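Local coordinates for polyketide synthase/nonribosomal peptide synthetase hybrid RzxB (Pseudomonas fluorescens, PDB 5IL6), which probably catalyses dehydration of carrier-bound beta-hydroxyacyl intermediates, as the dehydratase domain of a trans-AT polyketide synthase in rhizoxin biosynthesis, at residues Phe144-Tyr158 / His172-Leu186. Sequence-based numbering, arbitrary orientation.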
loop_
_atom_site.group_PDB
_atom_site.type_symbol
_atom_site.label_atom_id
_atom_site.label_comp_id
_atom_site.label_asym_id
_atom_site.label_seq_id
_atom_site.Cartn_x
_atom_site.Cartn_y
_atom_site.Cartn_z
ATOM N N PHE A 144 8.916 10.592 17.455
ATOM C CA PHE A 144 8.251 9.760 18.445
ATOM C C PHE A 144 9.088 9.675 19.720
ATOM O O PHE A 144 10.269 9.305 19.686
ATOM C CB PHE A 144 7.991 8.375 17.862
ATOM C CG PHE A 144 7.039 7.570 18.679
ATOM C CD1 PHE A 144 5.690 7.836 18.600
ATOM C CD2 PHE A 144 7.479 6.597 19.544
ATOM C CE1 PHE A 144 4.791 7.126 19.350
ATOM C CE2 PHE A 144 6.589 5.875 20.303
ATOM C CZ PHE A 144 5.238 6.141 20.209
ATOM N N SER A 145 8.524 10.140 20.817
ATOM C CA SER A 145 9.104 9.973 22.136
ATOM C C SER A 145 8.316 8.858 22.811
ATOM O O SER A 145 7.086 8.943 22.909
ATOM C CB SER A 145 9.028 11.269 22.957
ATOM O OG SER A 145 9.762 11.125 24.158
ATOM N N SER A 146 9.025 7.848 23.315
ATOM C CA SER A 146 8.400 6.677 23.936
ATOM C C SER A 146 8.175 6.835 25.442
ATOM O O SER A 146 7.683 5.904 26.079
ATOM C CB SER A 146 9.247 5.424 23.694
ATOM O OG SER A 146 9.300 5.091 22.328
ATOM N N LEU A 147 8.524 7.978 26.029
ATOM C CA LEU A 147 8.338 8.187 27.463
ATOM C C LEU A 147 6.877 7.993 27.838
ATOM O O LEU A 147 6.003 8.709 27.339
ATOM C CB LEU A 147 8.774 9.604 27.839
ATOM C CG LEU A 147 8.490 10.026 29.287
ATOM C CD1 LEU A 147 9.181 9.093 30.277
ATOM C CD2 LEU A 147 8.845 11.485 29.524
ATOM N N GLY A 148 6.606 7.019 28.702
ATOM C CA GLY A 148 5.235 6.726 29.059
ATOM C C GLY A 148 4.485 5.907 28.036
ATOM O O GLY A 148 3.278 5.697 28.201
ATOM N N ALA A 149 5.159 5.435 26.991
ATOM C CA ALA A 149 4.480 4.764 25.898
ATOM C C ALA A 149 3.952 3.402 26.335
ATOM O O ALA A 149 4.447 2.775 27.275
ATOM C CB ALA A 149 5.426 4.590 24.710
ATOM N N GLN A 150 2.924 2.951 25.624
ATOM C CA GLN A 150 2.283 1.671 25.877
ATOM C C GLN A 150 2.744 0.671 24.829
ATOM O O GLN A 150 2.689 0.955 23.629
ATOM C CB GLN A 150 0.760 1.829 25.839
ATOM C CG GLN A 150 -0.042 0.536 25.925
ATOM C CD GLN A 150 -1.500 0.745 25.557
ATOM O OE1 GLN A 150 -1.975 1.878 25.477
ATOM N NE2 GLN A 150 -2.215 -0.347 25.321
ATOM N N VAL A 151 3.195 -0.494 25.282
ATOM C CA VAL A 151 3.527 -1.586 24.375
ATOM C C VAL A 151 2.222 -2.237 23.937
ATOM O O VAL A 151 1.422 -2.670 24.773
ATOM C CB VAL A 151 4.464 -2.605 25.040
ATOM C CG1 VAL A 151 4.656 -3.829 24.146
ATOM C CG2 VAL A 151 5.808 -1.963 25.346
ATOM N N VAL A 152 2.002 -2.301 22.629
ATOM C CA VAL A 152 0.784 -2.873 22.071
ATOM C C VAL A 152 1.069 -4.318 21.692
ATOM O O VAL A 152 2.103 -4.617 21.082
ATOM C CB VAL A 152 0.290 -2.063 20.861
ATOM C CG1 VAL A 152 -0.963 -2.694 20.270
ATOM C CG2 VAL A 152 0.019 -0.621 21.269
ATOM N N ASP A 153 0.158 -5.213 22.061
ATOM C CA ASP A 153 0.300 -6.627 21.739
ATOM C C ASP A 153 0.031 -6.827 20.254
ATOM O O ASP A 153 -1.100 -6.653 19.791
ATOM C CB ASP A 153 -0.657 -7.452 22.592
ATOM C CG ASP A 153 -0.560 -8.938 22.309
ATOM O OD1 ASP A 153 0.357 -9.349 21.569
ATOM O OD2 ASP A 153 -1.404 -9.697 22.830
ATOM N N VAL A 154 1.071 -7.194 19.503
ATOM C CA VAL A 154 0.926 -7.356 18.058
ATOM C C VAL A 154 -0.084 -8.451 17.746
ATOM O O VAL A 154 -0.898 -8.320 16.825
ATOM C CB VAL A 154 2.297 -7.641 17.415
ATOM C CG1 VAL A 154 2.140 -8.292 16.037
ATOM C CG2 VAL A 154 3.101 -6.356 17.304
ATOM N N GLU A 155 -0.052 -9.547 18.506
ATOM C CA GLU A 155 -1.002 -10.626 18.265
ATOM C C GLU A 155 -2.431 -10.180 18.541
ATOM O O GLU A 155 -3.366 -10.651 17.883
ATOM C CB GLU A 155 -0.642 -11.841 19.119
ATOM C CG GLU A 155 0.666 -12.503 18.714
ATOM C CD GLU A 155 0.641 -13.022 17.288
ATOM O OE1 GLU A 155 -0.456 -13.372 16.801
ATOM O OE2 GLU A 155 1.714 -13.074 16.652
ATOM N N ALA A 156 -2.626 -9.273 19.502
ATOM C CA ALA A 156 -3.949 -8.696 19.709
ATOM C C ALA A 156 -4.402 -7.920 18.478
ATOM O O ALA A 156 -5.591 -7.915 18.140
ATOM C CB ALA A 156 -3.944 -7.796 20.944
ATOM N N CYS A 157 -3.466 -7.258 17.794
ATOM C CA CYS A 157 -3.813 -6.544 16.569
ATOM C C CYS A 157 -4.220 -7.516 15.468
ATOM O O CYS A 157 -5.235 -7.311 14.791
ATOM C CB CYS A 157 -2.643 -5.670 16.118
ATOM S SG CYS A 157 -2.277 -4.290 17.236
ATOM N N TYR A 158 -3.440 -8.582 15.268
ATOM C CA TYR A 158 -3.794 -9.552 14.238
ATOM C C TYR A 158 -5.073 -10.300 14.589
ATOM O O TYR A 158 -5.838 -10.671 13.692
ATOM C CB TYR A 158 -2.640 -10.529 14.007
ATOM C CG TYR A 158 -1.501 -9.907 13.228
ATOM C CD1 TYR A 158 -1.710 -9.408 11.948
ATOM C CD2 TYR A 158 -0.220 -9.820 13.769
ATOM C CE1 TYR A 158 -0.684 -8.832 11.226
ATOM C CE2 TYR A 158 0.821 -9.245 13.050
ATOM C CZ TYR A 158 0.579 -8.753 11.778
ATOM O OH TYR A 158 1.592 -8.177 11.045
ATOM N N HIS A 172 3.098 -11.637 5.056
ATOM C CA HIS A 172 2.438 -10.354 5.280
ATOM C C HIS A 172 2.120 -10.114 6.753
ATOM O O HIS A 172 1.401 -9.159 7.070
ATOM C CB HIS A 172 1.164 -10.259 4.434
ATOM C CG HIS A 172 1.420 -9.869 3.011
ATOM N ND1 HIS A 172 0.981 -8.678 2.477
ATOM C CD2 HIS A 172 2.074 -10.510 2.013
ATOM C CE1 HIS A 172 1.354 -8.601 1.212
ATOM N NE2 HIS A 172 2.018 -9.701 0.904
ATOM N N ARG A 173 2.620 -10.952 7.653
ATOM C CA ARG A 173 2.532 -10.697 9.093
ATOM C C ARG A 173 3.840 -10.095 9.596
ATOM O O ARG A 173 4.554 -10.675 10.411
ATOM C CB ARG A 173 2.196 -11.979 9.848
ATOM C CG ARG A 173 0.766 -12.446 9.704
ATOM C CD ARG A 173 0.577 -13.793 10.375
ATOM N NE ARG A 173 0.798 -13.713 11.818
ATOM C CZ ARG A 173 -0.156 -13.593 12.737
ATOM N NH1 ARG A 173 -1.436 -13.538 12.391
ATOM N NH2 ARG A 173 0.177 -13.530 14.020
ATOM N N ARG A 174 4.143 -8.901 9.094
ATOM C CA ARG A 174 5.458 -8.301 9.264
ATOM C C ARG A 174 5.503 -7.274 10.387
ATOM O O ARG A 174 6.526 -6.607 10.554
ATOM C CB ARG A 174 5.905 -7.661 7.952
ATOM C CG ARG A 174 5.838 -8.607 6.761
ATOM C CD ARG A 174 6.944 -9.637 6.766
ATOM N NE ARG A 174 6.701 -10.760 7.673
ATOM C CZ ARG A 174 7.569 -11.217 8.574
ATOM N NH1 ARG A 174 8.769 -10.662 8.720
ATOM N NH2 ARG A 174 7.245 -12.259 9.328
ATOM N N LEU A 175 4.423 -7.119 11.151
ATOM C CA LEU A 175 4.464 -6.274 12.340
ATOM C C LEU A 175 5.296 -6.974 13.406
ATOM O O LEU A 175 4.901 -8.025 13.922
ATOM C CB LEU A 175 3.053 -5.997 12.853
ATOM C CG LEU A 175 2.222 -4.919 12.150
ATOM C CD1 LEU A 175 0.878 -4.764 12.846
ATOM C CD2 LEU A 175 2.942 -3.575 12.081
ATOM N N LEU A 176 6.446 -6.395 13.742
ATOM C CA LEU A 176 7.348 -6.975 14.727
ATOM C C LEU A 176 7.161 -6.384 16.117
ATOM O O LEU A 176 7.305 -7.100 17.113
ATOM C CB LEU A 176 8.802 -6.787 14.280
ATOM C CG LEU A 176 9.158 -7.435 12.936
ATOM C CD1 LEU A 176 10.611 -7.169 12.578
ATOM C CD2 LEU A 176 8.877 -8.933 12.943
ATOM N N SER A 177 6.854 -5.094 16.210
ATOM C CA SER A 177 6.586 -4.472 17.499
ATOM C C SER A 177 5.751 -3.220 17.279
ATOM O O SER A 177 5.759 -2.626 16.197
ATOM C CB SER A 177 7.884 -4.135 18.240
ATOM O OG SER A 177 8.635 -3.161 17.536
ATOM N N LEU A 178 5.029 -2.831 18.327
ATOM C CA LEU A 178 4.167 -1.659 18.300
ATOM C C LEU A 178 4.240 -0.978 19.656
ATOM O O LEU A 178 4.188 -1.646 20.692
ATOM C CB LEU A 178 2.701 -2.016 18.011
ATOM C CG LEU A 178 2.283 -2.511 16.628
ATOM C CD1 LEU A 178 0.854 -3.045 16.681
ATOM C CD2 LEU A 178 2.426 -1.419 15.591
ATOM N N VAL A 179 4.364 0.345 19.647
ATOM C CA VAL A 179 4.231 1.148 20.856
ATOM C C VAL A 179 3.316 2.325 20.552
ATOM O O VAL A 179 3.373 2.903 19.460
ATOM C CB VAL A 179 5.598 1.635 21.387
ATOM C CG1 VAL A 179 6.477 0.447 21.745
ATOM C CG2 VAL A 179 6.287 2.532 20.370
ATOM N N ARG A 180 2.470 2.677 21.518
ATOM C CA ARG A 180 1.484 3.734 21.355
ATOM C C ARG A 180 1.744 4.846 22.359
ATOM O O ARG A 180 2.004 4.585 23.538
ATOM C CB ARG A 180 0.061 3.198 21.538
ATOM C CG ARG A 180 -1.004 4.274 21.421
ATOM C CD ARG A 180 -2.404 3.706 21.513
ATOM N NE ARG A 180 -3.405 4.766 21.449
ATOM C CZ ARG A 180 -4.714 4.576 21.579
ATOM N NH1 ARG A 180 -5.198 3.357 21.783
ATOM N NH2 ARG A 180 -5.541 5.609 21.505
ATOM N N GLN A 181 1.675 6.087 21.880
ATOM C CA GLN A 181 1.792 7.274 22.726
ATOM C C GLN A 181 0.646 8.207 22.345
ATOM O O GLN A 181 0.758 8.975 21.385
ATOM C CB GLN A 181 3.145 7.953 22.551
ATOM C CG GLN A 181 3.344 9.166 23.447
ATOM C CD GLN A 181 3.516 8.783 24.904
ATOM O OE1 GLN A 181 2.559 8.793 25.678
ATOM N NE2 GLN A 181 4.741 8.439 25.283
ATOM N N GLY A 182 -0.451 8.138 23.092
ATOM C CA GLY A 182 -1.611 8.950 22.757
ATOM C C GLY A 182 -2.183 8.534 21.415
ATOM O O GLY A 182 -2.475 7.357 21.175
ATOM N N ASP A 183 -2.351 9.509 20.521
ATOM C CA ASP A 183 -2.870 9.257 19.185
ATOM C C ASP A 183 -1.769 8.957 18.172
ATOM O O ASP A 183 -2.007 9.058 16.963
ATOM C CB ASP A 183 -3.708 10.448 18.711
ATOM C CG ASP A 183 -2.942 11.757 18.751
ATOM O OD1 ASP A 183 -1.708 11.720 18.940
ATOM O OD2 ASP A 183 -3.573 12.822 18.589
ATOM N N GLN A 184 -0.576 8.590 18.637
ATOM C CA GLN A 184 0.536 8.233 17.769
ATOM C C GLN A 184 1.031 6.836 18.114
ATOM O O GLN A 184 0.897 6.374 19.251
ATOM C CB GLN A 184 1.704 9.220 17.897
ATOM C CG GLN A 184 1.426 10.597 17.342
ATOM C CD GLN A 184 2.687 11.422 17.174
ATOM O OE1 GLN A 184 3.766 10.884 16.926
ATOM N NE2 GLN A 184 2.557 12.739 17.304
ATOM N N ALA A 185 1.609 6.167 17.120
ATOM C CA ALA A 185 2.182 4.846 17.317
ATOM C C ALA A 185 3.452 4.727 16.491
ATOM O O ALA A 185 3.610 5.395 15.464
ATOM C CB ALA A 185 1.197 3.735 16.932
ATOM N N LEU A 186 4.356 3.867 16.950
ATOM C CA LEU A 186 5.605 3.598 16.254
ATOM C C LEU A 186 5.738 2.095 16.075
ATOM O O LEU A 186 5.679 1.343 17.053
ATOM C CB LEU A 186 6.806 4.151 17.029
ATOM C CG LEU A 186 8.160 4.038 16.322
ATOM C CD1 LEU A 186 8.198 4.941 15.095
ATOM C CD2 LEU A 186 9.302 4.364 17.274
HETATM O O HOH W 1 4.755 -4.685 20.534
#
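Tyr158 lies against Arg173 and Leu175 where helix 154-164 meets residues 173-175. Followed from its root, the tyrosine first meets the arginine: CB sits 3.6 Å from Arg173 NH1, and the guanidinium spreads over one ring face in a cation-pi contact, with Arg173 CZ 4.3 Å from the centroid of the Tyr158 ring. CG and CD1 lie nearest Arg173 NH1 and CD2 nearest Arg173 NH2, while CE1 passes Arg173 CG. A bend at chi3 (64°) turns the arginine chain back over the ring. Farther out, Tyr158 CE2 meets Leu175 CB, CZ lies between Arg173 CA and Leu175 CB, and OH accepts a hydrogen bond from Leu175 N (3.0 Å); Gln212, from helix 204-212, also bonds this hydroxyl. Glu155 steadies the guanidinium from its edge: OE1 takes Arg173 NH2 in a salt bridge of 2.9 Å through its syn lone pair.

Beyond the helix start, capped weakly by Asp153, the chains pair as antiparallel strands. Gln150 and Arg180 exchange two backbone bonds, and Val152 N reaches Leu178 O. A water then links Val152 O to Leu178 N. Beneath the helix, Leu178 meets Val152, Val154 and the sulfur of Cys157, its CD1 lying 3.4 Å from Cys157 SG.

At the far end Leu186 CB makes a CH-pi contact over one face of Phe144, 3.7 Å from the centroid of that ring, while Phe144 CE2 touches Val179 CG2. The type II' turn at Gln181-Gln184 makes 175-181 and 184-190 a beta hairpin, to which 150-152 adds an outer edge strand, extending the antiparallel sheet of a double-hotdog dehydratase fold.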